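Local coordinates for protein esterase (Alcaligenes sp., PDB 1QLW) that probably hydrolyses carboxylic esters, as a bacterial esterase of the alpha/beta hydrolase fold, at residues 60-72 and 197-211. Sequence-based numbering, arbitrary orientation. Where two conformers were deposited one is given.
With SO4 (sulfate ion), chain D.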
loop_
_atom_site.group_PDB
_atom_site.type_symbol
_atom_site.label_atom_id
_atom_site.label_comp_id
_atom_site.label_asym_id
_atom_site.label_seq_id
_atom_site.Cartn_x
_atom_site.Cartn_y
_atom_site.Cartn_z
ATOM N N ALA A 60 -23.405 4.059 9.000
ATOM C CA ALA A 60 -22.254 4.861 9.346
ATOM C C ALA A 60 -22.624 6.256 9.798
ATOM O O ALA A 60 -23.600 6.841 9.335
ATOM C CB ALA A 60 -21.273 4.969 8.182
ATOM N N LYS A 61 -21.825 6.797 10.693
ATOM C CA LYS A 61 -21.999 8.176 11.135
ATOM C C LYS A 61 -21.848 9.096 9.921
ATOM O O LYS A 61 -21.227 8.758 8.910
ATOM C CB LYS A 61 -21.002 8.513 12.221
ATOM C CG LYS A 61 -21.360 7.786 13.524
ATOM C CD LYS A 61 -20.292 7.994 14.566
ATOM C CE LYS A 61 -20.553 7.365 15.913
ATOM N NZ LYS A 61 -21.601 8.077 16.688
ATOM N N ARG A 62 -22.429 10.286 10.038
ATOM C CA ARG A 62 -22.523 11.211 8.913
ATOM C C ARG A 62 -21.185 11.559 8.282
ATOM O O ARG A 62 -21.114 11.686 7.044
ATOM C CB ARG A 62 -23.227 12.494 9.361
ATOM C CG ARG A 62 -23.241 13.634 8.373
ATOM C CD ARG A 62 -23.925 13.353 7.058
ATOM N NE ARG A 62 -23.830 14.439 6.084
ATOM C CZ ARG A 62 -22.813 14.613 5.248
ATOM N NH1 ARG A 62 -21.795 13.758 5.258
ATOM N NH2 ARG A 62 -22.800 15.619 4.396
ATOM N N TYR A 63 -20.146 11.767 9.091
ATOM C CA TYR A 63 -18.869 12.203 8.569
ATOM C C TYR A 63 -17.810 11.124 8.678
ATOM O O TYR A 63 -17.484 10.680 9.778
ATOM C CB TYR A 63 -18.394 13.455 9.330
ATOM C CG TYR A 63 -19.381 14.602 9.240
ATOM C CD1 TYR A 63 -19.671 15.211 8.023
ATOM C CD2 TYR A 63 -20.121 14.971 10.345
ATOM C CE1 TYR A 63 -20.598 16.244 7.934
ATOM C CE2 TYR A 63 -21.045 16.004 10.289
ATOM C CZ TYR A 63 -21.257 16.624 9.076
ATOM O OH TYR A 63 -22.193 17.632 9.020
ATOM N N PRO A 64 -17.282 10.655 7.557
ATOM C CA PRO A 64 -16.163 9.724 7.598
ATOM C C PRO A 64 -14.912 10.372 8.169
ATOM O O PRO A 64 -14.753 11.589 8.087
ATOM C CB PRO A 64 -15.903 9.401 6.122
ATOM C CG PRO A 64 -17.228 9.631 5.463
ATOM C CD PRO A 64 -17.717 10.890 6.169
ATOM N N ILE A 65 -13.992 9.563 8.660
ATOM C CA ILE A 65 -12.681 10.006 9.089
ATOM C C ILE A 65 -11.668 9.590 8.024
ATOM O O ILE A 65 -11.617 8.427 7.630
ATOM C CB ILE A 65 -12.305 9.446 10.468
ATOM C CG1 ILE A 65 -13.334 9.860 11.532
ATOM C CG2 ILE A 65 -10.897 9.884 10.855
ATOM C CD1 ILE A 65 -13.198 9.168 12.870
ATOM N N THR A 66 -10.888 10.564 7.568
ATOM C CA THR A 66 -9.786 10.321 6.639
ATOM C C THR A 66 -8.495 10.318 7.450
ATOM O O THR A 66 -8.181 11.317 8.113
ATOM C CB THR A 66 -9.775 11.392 5.544
ATOM O OG1 THR A 66 -10.979 11.318 4.771
ATOM C CG2 THR A 66 -8.597 11.212 4.609
ATOM N N LEU A 67 -7.757 9.223 7.408
ATOM C CA LEU A 67 -6.530 9.015 8.172
ATOM C C LEU A 67 -5.313 9.200 7.284
ATOM O O LEU A 67 -5.209 8.545 6.245
ATOM C CB LEU A 67 -6.505 7.626 8.818
ATOM C CG LEU A 67 -7.619 7.312 9.814
ATOM C CD1 LEU A 67 -7.560 5.835 10.222
ATOM C CD2 LEU A 67 -7.498 8.184 11.048
ATOM N N ILE A 68 -4.417 10.094 7.698
ATOM C CA ILE A 68 -3.328 10.597 6.876
ATOM C C ILE A 68 -1.995 10.403 7.590
ATOM O O ILE A 68 -1.686 11.129 8.554
ATOM C CB ILE A 68 -3.566 12.092 6.570
ATOM C CG1 ILE A 68 -4.979 12.381 6.031
ATOM C CG2 ILE A 68 -2.496 12.627 5.628
ATOM C CD1 ILE A 68 -5.428 13.800 6.305
ATOM N N HIS A 69 -1.213 9.420 7.173
ATOM C CA HIS A 69 0.061 9.101 7.795
ATOM C C HIS A 69 1.100 10.204 7.582
ATOM O O HIS A 69 0.955 11.073 6.727
ATOM C CB HIS A 69 0.597 7.759 7.258
ATOM C CG HIS A 69 0.973 7.854 5.803
ATOM N ND1 HIS A 69 2.176 8.426 5.422
ATOM C CD2 HIS A 69 0.347 7.495 4.666
ATOM C CE1 HIS A 69 2.217 8.413 4.083
ATOM N NE2 HIS A 69 1.123 7.855 3.590
ATOM N N GLY A 70 2.173 10.095 8.368
ATOM C CA GLY A 70 3.275 11.032 8.309
ATOM C C GLY A 70 4.510 10.483 7.616
ATOM O O GLY A 70 4.395 9.718 6.650
ATOM N N CYS A 71 5.690 10.947 8.030
ATOM C CA CYS A 71 6.904 10.595 7.314
ATOM C C CYS A 71 7.217 9.126 7.437
ATOM O O CYS A 71 6.845 8.447 8.390
ATOM C CB CYS A 71 8.162 11.325 7.778
ATOM S SG CYS A 71 9.117 10.487 9.062
ATOM N N CYS A 72 7.957 8.602 6.446
ATOM C CA CYS A 72 8.690 7.367 6.639
ATOM C C CYS A 72 7.792 6.153 6.831
ATOM O O CYS A 72 8.271 5.097 7.256
ATOM C CB CYS A 72 9.592 7.538 7.909
ATOM S SG CYS A 72 10.350 9.125 8.162
ATOM N N LEU A 197 -16.578 13.394 -0.787
ATOM C CA LEU A 197 -17.309 12.831 0.342
ATOM C C LEU A 197 -18.378 13.776 0.877
ATOM O O LEU A 197 -19.301 13.312 1.544
ATOM C CB LEU A 197 -16.337 12.473 1.469
ATOM C CG LEU A 197 -15.308 11.390 1.124
ATOM C CD1 LEU A 197 -14.422 11.105 2.318
ATOM C CD2 LEU A 197 -15.973 10.120 0.605
ATOM N N ASP A 198 -18.238 15.070 0.630
ATOM C CA ASP A 198 -19.156 16.074 1.125
ATOM C C ASP A 198 -19.160 16.081 2.647
ATOM O O ASP A 198 -20.202 16.142 3.289
ATOM C CB ASP A 198 -20.555 15.917 0.536
ATOM C CG ASP A 198 -21.431 17.139 0.770
ATOM O OD1 ASP A 198 -20.886 18.262 0.789
ATOM O OD2 ASP A 198 -22.645 16.940 0.958
ATOM N N GLY A 199 -17.958 16.110 3.237
ATOM C CA GLY A 199 -17.830 16.253 4.674
ATOM C C GLY A 199 -17.052 15.119 5.300
ATOM O O GLY A 199 -17.560 14.004 5.436
ATOM N N THR A 200 -15.821 15.388 5.691
ATOM C CA THR A 200 -14.983 14.404 6.351
ATOM C C THR A 200 -14.165 15.089 7.433
ATOM O O THR A 200 -13.848 16.284 7.357
ATOM C CB THR A 200 -14.042 13.696 5.336
ATOM O OG1 THR A 200 -13.260 12.682 5.979
ATOM C CG2 THR A 200 -13.091 14.651 4.632
ATOM N N VAL A 201 -13.825 14.318 8.442
ATOM C CA VAL A 201 -12.909 14.741 9.480
ATOM C C VAL A 201 -11.514 14.320 8.995
ATOM O O VAL A 201 -11.285 13.123 8.785
ATOM C CB VAL A 201 -13.195 14.071 10.819
ATOM C CG1 VAL A 201 -12.145 14.407 11.864
ATOM C CG2 VAL A 201 -14.600 14.435 11.295
ATOM N N LEU A 202 -10.586 15.251 8.842
ATOM C CA LEU A 202 -9.223 14.945 8.430
ATOM C C LEU A 202 -8.369 14.719 9.666
ATOM O O LEU A 202 -8.293 15.623 10.503
ATOM C CB LEU A 202 -8.637 16.077 7.583
ATOM C CG LEU A 202 -9.372 16.405 6.280
ATOM C CD1 LEU A 202 -8.714 17.583 5.574
ATOM C CD2 LEU A 202 -9.478 15.223 5.339
ATOM N N LEU A 203 -7.720 13.569 9.757
ATOM C CA LEU A 203 -6.866 13.221 10.890
ATOM C C LEU A 203 -5.470 12.932 10.352
ATOM O O LEU A 203 -5.262 12.011 9.573
ATOM C CB LEU A 203 -7.451 12.043 11.647
ATOM C CG LEU A 203 -6.787 11.736 12.992
ATOM C CD1 LEU A 203 -7.753 11.001 13.902
ATOM C CD2 LEU A 203 -5.504 10.970 12.796
ATOM N N SER A 204 -4.515 13.770 10.752
ATOM C CA SER A 204 -3.144 13.695 10.264
ATOM C C SER A 204 -2.141 13.483 11.377
ATOM O O SER A 204 -2.465 13.475 12.568
ATOM C CB SER A 204 -2.807 14.935 9.453
ATOM O OG SER A 204 -2.850 16.061 10.304
ATOM N N HIS A 205 -0.872 13.321 10.994
ATOM C CA HIS A 205 0.188 12.934 11.911
ATOM C C HIS A 205 1.523 13.496 11.472
ATOM O O HIS A 205 1.947 13.247 10.347
ATOM C CB HIS A 205 0.288 11.387 11.936
ATOM C CG HIS A 205 1.242 10.814 12.933
ATOM N ND1 HIS A 205 1.970 9.672 12.645
ATOM C CD2 HIS A 205 1.555 11.212 14.186
ATOM C CE1 HIS A 205 2.693 9.437 13.741
ATOM N NE2 HIS A 205 2.467 10.326 14.695
ATOM N N SER A 206 2.231 14.216 12.342
ATOM C CA SER A 206 3.642 14.525 12.114
ATOM C C SER A 206 3.940 15.240 10.817
ATOM O O SER A 206 3.452 16.366 10.699
ATOM C CB SER A 206 4.427 13.221 12.295
ATOM O OG SER A 206 5.759 13.529 12.686
ATOM N N GLN A 207 4.678 14.689 9.854
ATOM C CA GLN A 207 4.897 15.363 8.566
ATOM C C GLN A 207 3.607 15.829 7.913
ATOM O O GLN A 207 3.585 16.877 7.260
ATOM C CB GLN A 207 5.571 14.337 7.643
ATOM C CG GLN A 207 5.731 14.753 6.186
ATOM C CD GLN A 207 6.188 13.519 5.439
ATOM O OE1 GLN A 207 5.359 12.668 5.079
ATOM N NE2 GLN A 207 7.480 13.347 5.254
ATOM N N SER A 208 2.537 15.044 8.007
ATOM C CA SER A 208 1.270 15.441 7.395
ATOM C C SER A 208 0.424 16.271 8.345
ATOM O O SER A 208 -0.685 16.671 7.962
ATOM C CB SER A 208 0.450 14.253 6.908
ATOM O OG SER A 208 0.038 13.490 8.033
ATOM N N GLY A 209 0.927 16.572 9.536
ATOM C CA GLY A 209 0.183 17.370 10.495
ATOM C C GLY A 209 -0.385 18.637 9.896
ATOM O O GLY A 209 -1.547 18.978 10.136
ATOM N N ILE A 210 0.438 19.357 9.139
ATOM C CA ILE A 210 0.026 20.623 8.540
ATOM C C ILE A 210 -0.912 20.454 7.355
ATOM O O ILE A 210 -1.630 21.384 6.986
ATOM C CB ILE A 210 1.292 21.404 8.116
ATOM C CG1 ILE A 210 0.985 22.877 7.841
ATOM C CG2 ILE A 210 1.992 20.780 6.924
ATOM C CD1 ILE A 210 0.451 23.656 9.023
ATOM N N TYR A 211 -0.911 19.273 6.712
ATOM C CA TYR A 211 -1.685 19.101 5.486
ATOM C C TYR A 211 -3.130 19.526 5.562
ATOM O O TYR A 211 -3.573 20.267 4.682
ATOM C CB TYR A 211 -1.603 17.685 4.912
ATOM C CG TYR A 211 -0.281 17.170 4.418
ATOM C CD1 TYR A 211 0.911 17.885 4.415
ATOM C CD2 TYR A 211 -0.240 15.882 3.872
ATOM C CE1 TYR A 211 2.087 17.313 3.953
ATOM C CE2 TYR A 211 0.916 15.311 3.392
ATOM C CZ TYR A 211 2.092 16.034 3.435
ATOM O OH TYR A 211 3.288 15.514 2.992
HETATM S S SO4 D . 8.072 15.952 10.584
HETATM O O1 SO4 D . 9.467 16.302 11.061
HETATM O O2 SO4 D . 7.252 15.684 11.829
HETATM O O3 SO4 D . 8.176 14.726 9.736
HETATM O O4 SO4 D . 7.461 17.109 9.882
HETATM O O HOH W 1 -19.591 12.851 4.034
HETATM O O HOH W 2 2.095 8.201 10.322
HETATM O O HOH W 3 6.524 12.487 10.187
#
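OG1 of T200 is anti to N (chi1 -177°) and OG1 of T66 lies beside N (chi1 -63°); these torsions turn the two hydroxyls toward each other. They sit under helix 185-197, where strands 65-68 and 200-205 run parallel in the central sheet of the alpha/beta hydrolase fold. T66 OG1 donates to T200 OG1 at 2.9 Å. T200 OG1 donates a hydrogen bond to P64 O at 2.8 Å, from above the carbonyl plane. V201 N also bonds to P64 O, so two donors grip this oxygen. A valine in place of T200 would probably leave T66 OG1 without its acceptor and take the hydroxyl donor from P64 O. T66 CB packs on L202 CD2 (3.8 Å), facing the same helix. I65 CG2 meets L203 CB on the other face.

Just before the strands, R62 NH2 donates to D198 O at 2.9 Å. Water 1, in the guanidinium plane, links R62 NH1 to L197 O and G199 O.

Beyond the strands, S206 has positive phi (57°) in the sharp turn between strand 200-205 and the 3-10 segment 207-208, consistent with the family's nucleophile elbow. C71 CB touches Q207 NE2 (3.3 Å); the amide is held by D175 at NE2 and by Q104 and R107 at OE1. Water 3 joins C71 N and Q207 N to O3 of a sulfate, probably from the crystallisation liquor, while S206 OG donates to sulfate O2 at 2.8 Å.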